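Local coordinates for glyoxalase-like domain protein (Staphylococcus aureus, PDB 3P8A) that is of unknown function but carries a VOC-family glyoxalase-like domain, a fold whose curved beta-sheet commonly forms a binding cleft, at residues 92-97 / 164-169; 203-208 / 224-229. All blocks are in the same frame, centred on the assembly; numbering follows the deposited sequence.

Interactions 1 and 2 are both apolar contacts, each made within its own half of the chain. Interaction 1 sets a loop on strand 166-170 of the eight-stranded sheet, beside a bound glycerol about 3 Å from the side chain of Phe94 that may mark a pocket. Interaction 2 lies farther from the middle of the chain and lays helix 201-212 on strand 223-227 of the seven-stranded sheet. Their centres are about 18 Å apart, yet they touch: Pro165 CG of interaction 1 packs at 3.6 Å from Trp208 CZ2 of interaction 2. Through this pair the helix also touches the lead-in to strand 166-170, and so lies where the two halves meet.

Interaction 1 (92-97 / 164-169); sequences VAFATQ and PPFFIQ
Phe94 and Phe166 carry this contact between them, and their apolar meeting is asymmetric. The beta-carbon of Phe94 does most of the touching: Phe94 CB lies 3.6 Å from Phe166 CZ and 3.7 Å from Phe166 CE1, so the far end of the Phe166 ring rests against the root of the other side chain. Phe94 CG follows at 4.1 Å from Phe166 CZ. In Phe94 the first bond heads for the strand, but chi1 of 76°, which lodges CG between the backbone N and the carbonyl carbon, carries the ring off again.

As an aromatic pair the two are nearly parallel, their planes inclined by 22°, but slid apart with little overlap of the rings; the centroids are separated by 5.9 Å. One face of the Phe94 ring carries Ala95 CB, 4.1 Å above the plane and toward the rim, while His53 meets the ring edge-to-face. A glycerol, probably from crystallisation, lies about 3 Å from the Phe94 side chain and may mark a pocket.

Phe166 starts strand 166-170, which lies between strands 106-113 and 147-155 in the eight-stranded sheet. Strands 106-113, 130-139, 147-155 and 166-170 with helix 117-125 are consistent with a beta-alpha-beta-beta-beta module of the VOC fold. Segment 92-97 runs through the loop after helix 78-84 and ends at the first residue of helix 97-100; the 100 Å² buried here joins that loop to the module.

Polar bonds come from outside the pair. The hydroxyl of Tyr153 accepts from Phe94 N, and the same tyrosine ring meets that of Phe166 with planes at about 35°, so one residue of strand 147-155 engages both phenylalanines. The backbone of Phe166 is bonded to Leu112 of strand 106-113.

Interaction 2 (203-208 / 224-229); sequences QTVSNW and TDLILK
The indole of Trp208, whose side chain touches the strand where CB sits 4.1 Å from Leu226 CD1, has one face occupied from within the helix by Thr204 CG2, 3.7 Å above the plane and toward the rim. Phe212 meets the ring edge-to-face and Pro165 packs against it. Two amides one helical turn apart, Gln203 and Asn207, are joined within the helix. Gln203 NE2 donates to Asn207 OD1 over 3.2 Å, a bent bond with the donor 49° out of the carbonyl plane of Asn207.

The remaining apolar contact centres on Val205, which meets Thr224 tip to tip, with Val205 CG2 lying 3.7 Å from Thr224 CG2. The other methyl of the valine, CG1, stands opposite the backbone N (chi1 173°); it lies 3.9 Å from Thr224 CG2 and also meets Leu226 CD2 at 4.2 Å. The two branches of Leu226 are thereby shared out, CD1 to Trp208 and CD2 to Val205.

Helix 201-212 follows strand 189-198 and precedes three antiparallel strands, an order consistent with a beta-alpha-beta-beta-beta module like those of the VOC fold, here within the seven-stranded sheet. Helix and strand segments run nearly in the same direction, at 15°, with their axes 10.2 Å apart. Alternate strand residues Thr224 and Leu226 point to the helix. Asp225, directed away from it, forms a salt bridge with Arg236.

Thr224 is polar as well as apolar: while its methyl packs on Val205, OG1 is hydrogen-bonded to Glu219 OE2 and to Arg201 NH1 at the start of the helix.

Interaction 1 (92-97 / 164-169)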
# COMPACT_ATOMS: atom_id res chain seq x y z
N VAL A 92 9.98 -10.59 2.67
CA VAL A 92 8.59 -10.18 2.44
C VAL A 92 8.21 -8.78 2.95
O VAL A 92 7.20 -8.23 2.50
CB VAL A 92 7.56 -11.23 2.95
CG1 VAL A 92 7.73 -12.58 2.26
CG2 VAL A 92 7.60 -11.39 4.47
N ALA A 93 8.92 -8.27 3.96
CA ALA A 93 8.54 -7.01 4.64
C ALA A 93 8.40 -5.78 3.73
O ALA A 93 9.14 -5.66 2.75
CB ALA A 93 9.50 -6.73 5.79
N PHE A 94 7.45 -4.88 4.06
CA PHE A 94 7.25 -3.67 3.26
C PHE A 94 8.51 -2.79 3.20
O PHE A 94 8.85 -2.33 2.12
CB PHE A 94 6.02 -2.87 3.74
CG PHE A 94 6.27 -2.10 5.00
CD1 PHE A 94 6.58 -0.75 4.96
CD2 PHE A 94 6.27 -2.74 6.24
CE1 PHE A 94 6.87 -0.04 6.14
CE2 PHE A 94 6.59 -2.04 7.41
CZ PHE A 94 6.88 -0.70 7.35
N ALA A 95 9.21 -2.58 4.34
CA ALA A 95 10.39 -1.69 4.38
C ALA A 95 11.59 -2.17 3.56
O ALA A 95 12.22 -1.37 2.88
CB ALA A 95 10.80 -1.44 5.83
N THR A 96 11.90 -3.46 3.62
CA THR A 96 13.02 -4.09 2.95
C THR A 96 12.87 -4.12 1.43
O THR A 96 13.86 -4.35 0.73
CB THR A 96 13.36 -5.45 3.60
OG1 THR A 96 12.21 -6.29 3.59
CG2 THR A 96 13.83 -5.32 5.06
N GLN A 97 11.64 -3.84 0.90
CA GLN A 97 11.37 -3.74 -0.54
C GLN A 97 12.23 -2.64 -1.13
O GLN A 97 12.64 -2.75 -2.28
CB GLN A 97 9.90 -3.41 -0.84
CG GLN A 97 8.95 -4.56 -0.62
CD GLN A 97 7.58 -4.22 -1.13
OE1 GLN A 97 7.39 -3.90 -2.31
NE2 GLN A 97 6.59 -4.32 -0.27
N PRO A 164 3.26 -8.95 -3.65
CA PRO A 164 1.90 -9.13 -3.15
C PRO A 164 1.47 -8.08 -2.14
O PRO A 164 2.22 -7.80 -1.20
CB PRO A 164 1.96 -10.52 -2.47
CG PRO A 164 3.07 -11.23 -3.16
CD PRO A 164 4.09 -10.14 -3.36
N PRO A 165 0.25 -7.54 -2.28
CA PRO A 165 -0.29 -6.66 -1.24
C PRO A 165 -0.28 -7.40 0.11
O PRO A 165 -0.36 -8.64 0.13
CB PRO A 165 -1.74 -6.41 -1.69
CG PRO A 165 -1.70 -6.61 -3.15
CD PRO A 165 -0.74 -7.74 -3.37
N PHE A 166 -0.14 -6.66 1.21
CA PHE A 166 -0.06 -7.25 2.54
C PHE A 166 -1.20 -6.76 3.40
O PHE A 166 -1.97 -5.90 2.97
CB PHE A 166 1.33 -7.02 3.17
CG PHE A 166 1.68 -5.57 3.41
CD1 PHE A 166 2.21 -4.79 2.39
CD2 PHE A 166 1.53 -5.00 4.67
CE1 PHE A 166 2.55 -3.46 2.61
CE2 PHE A 166 1.88 -3.67 4.89
CZ PHE A 166 2.40 -2.91 3.87
N PHE A 167 -1.37 -7.37 4.58
CA PHE A 167 -2.51 -7.11 5.45
C PHE A 167 -2.12 -6.38 6.71
O PHE A 167 -1.04 -6.59 7.24
CB PHE A 167 -3.18 -8.45 5.84
CG PHE A 167 -3.61 -9.32 4.67
CD1 PHE A 167 -4.89 -9.21 4.14
CD2 PHE A 167 -2.76 -10.30 4.16
CE1 PHE A 167 -5.29 -10.03 3.07
CE2 PHE A 167 -3.16 -11.10 3.08
CZ PHE A 167 -4.44 -10.98 2.57
N ILE A 168 -3.04 -5.56 7.22
CA ILE A 168 -2.86 -4.81 8.43
C ILE A 168 -4.09 -4.95 9.34
O ILE A 168 -5.23 -4.86 8.89
CB ILE A 168 -2.51 -3.30 8.18
CG1 ILE A 168 -2.01 -2.60 9.48
CG2 ILE A 168 -3.69 -2.51 7.52
CD1 ILE A 168 -1.19 -1.27 9.20
N GLN A 169 -3.82 -5.10 10.62
CA GLN A 169 -4.83 -5.06 11.66
C GLN A 169 -4.30 -4.08 12.71
O GLN A 169 -3.29 -4.34 13.37
CB GLN A 169 -5.14 -6.43 12.29
CG GLN A 169 -6.41 -6.35 13.16
CD GLN A 169 -6.63 -7.57 14.01
OE1 GLN A 169 -6.68 -8.70 13.52
NE2 GLN A 169 -6.85 -7.35 15.28

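Interaction 2 (203-208 / 224-229)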
# COMPACT_ATOMS: atom_id res chain seq x y z
N GLN A 203 -1.18 -14.06 -14.51
CA GLN A 203 -0.68 -14.53 -13.22
C GLN A 203 -1.05 -13.61 -12.10
O GLN A 203 -1.50 -14.09 -11.06
CB GLN A 203 0.84 -14.73 -13.25
CG GLN A 203 1.35 -15.63 -12.13
CD GLN A 203 0.68 -16.99 -12.07
OE1 GLN A 203 0.68 -17.77 -13.04
NE2 GLN A 203 0.09 -17.29 -10.92
N THR A 204 -0.86 -12.27 -12.28
CA THR A 204 -1.19 -11.29 -11.22
C THR A 204 -2.67 -11.37 -10.84
O THR A 204 -2.99 -11.40 -9.66
CB THR A 204 -0.77 -9.87 -11.59
OG1 THR A 204 0.59 -9.88 -12.02
CG2 THR A 204 -0.86 -8.92 -10.40
N VAL A 205 -3.55 -11.43 -11.85
CA VAL A 205 -5.01 -11.54 -11.67
C VAL A 205 -5.40 -12.82 -10.91
O VAL A 205 -6.14 -12.76 -9.91
CB VAL A 205 -5.74 -11.39 -13.02
CG1 VAL A 205 -7.24 -11.67 -12.89
CG2 VAL A 205 -5.50 -10.01 -13.61
N SER A 206 -4.90 -13.97 -11.38
CA SER A 206 -5.14 -15.30 -10.81
C SER A 206 -4.75 -15.30 -9.32
O SER A 206 -5.55 -15.74 -8.49
CB SER A 206 -4.36 -16.36 -11.59
OG SER A 206 -4.37 -17.62 -10.93
N ASN A 207 -3.57 -14.76 -8.98
CA ASN A 207 -3.07 -14.67 -7.61
C ASN A 207 -3.92 -13.77 -6.75
O ASN A 207 -4.24 -14.15 -5.63
CB ASN A 207 -1.61 -14.17 -7.57
CG ASN A 207 -0.62 -15.23 -7.96
OD1 ASN A 207 -0.93 -16.42 -7.98
ND2 ASN A 207 0.59 -14.81 -8.29
N TRP A 208 -4.26 -12.56 -7.24
CA TRP A 208 -5.06 -11.60 -6.48
C TRP A 208 -6.49 -12.08 -6.28
O TRP A 208 -7.06 -11.83 -5.22
CB TRP A 208 -5.02 -10.22 -7.12
CG TRP A 208 -3.73 -9.46 -6.93
CD1 TRP A 208 -2.47 -9.98 -6.87
CD2 TRP A 208 -3.58 -8.04 -6.92
NE1 TRP A 208 -1.54 -8.96 -6.77
CE2 TRP A 208 -2.20 -7.76 -6.79
CE3 TRP A 208 -4.49 -6.97 -6.96
CZ2 TRP A 208 -1.71 -6.45 -6.71
CZ3 TRP A 208 -4.00 -5.67 -6.86
CH2 TRP A 208 -2.63 -5.42 -6.74
N THR A 224 -7.25 -5.73 -16.94
CA THR A 224 -8.24 -6.40 -16.11
C THR A 224 -8.52 -5.51 -14.88
O THR A 224 -7.57 -5.12 -14.19
CB THR A 224 -7.71 -7.74 -15.63
OG1 THR A 224 -7.37 -8.51 -16.77
CG2 THR A 224 -8.71 -8.50 -14.73
N ASP A 225 -9.81 -5.21 -14.61
CA ASP A 225 -10.19 -4.45 -13.42
C ASP A 225 -10.70 -5.41 -12.36
O ASP A 225 -11.51 -6.29 -12.65
CB ASP A 225 -11.26 -3.41 -13.72
CG ASP A 225 -10.73 -2.22 -14.49
OD1 ASP A 225 -9.51 -1.99 -14.45
OD2 ASP A 225 -11.55 -1.54 -15.14
N LEU A 226 -10.17 -5.28 -11.16
CA LEU A 226 -10.56 -6.10 -10.02
C LEU A 226 -11.13 -5.20 -8.91
O LEU A 226 -10.84 -4.02 -8.87
CB LEU A 226 -9.36 -6.91 -9.52
CG LEU A 226 -8.72 -7.89 -10.51
CD1 LEU A 226 -7.56 -8.63 -9.87
CD2 LEU A 226 -9.73 -8.88 -11.04
N ILE A 227 -11.99 -5.76 -8.04
CA ILE A 227 -12.55 -5.01 -6.93
C ILE A 227 -12.63 -5.91 -5.70
O ILE A 227 -12.91 -7.10 -5.83
CB ILE A 227 -13.92 -4.33 -7.29
CG1 ILE A 227 -14.25 -3.16 -6.31
CG2 ILE A 227 -15.09 -5.35 -7.43
CD1 ILE A 227 -15.51 -2.21 -6.68
N LEU A 228 -12.40 -5.35 -4.50
CA LEU A 228 -12.56 -6.11 -3.26
C LEU A 228 -14.06 -6.18 -3.01
O LEU A 228 -14.79 -5.28 -3.40
CB LEU A 228 -11.88 -5.40 -2.10
CG LEU A 228 -10.38 -5.44 -2.05
CD1 LEU A 228 -9.85 -4.28 -1.23
CD2 LEU A 228 -9.87 -6.77 -1.50
N LYS A 229 -14.54 -7.26 -2.38
CA LYS A 229 -15.98 -7.41 -2.11
C LYS A 229 -16.56 -6.33 -1.19
O LYS A 229 -17.75 -6.01 -1.31
CB LYS A 229 -16.27 -8.81 -1.52
CG LYS A 229 -16.35 -9.87 -2.59
CD LYS A 229 -16.19 -11.28 -2.02
CE LYS A 229 -16.49 -12.33 -3.06
NZ LYS A 229 -15.59 -12.26 -4.24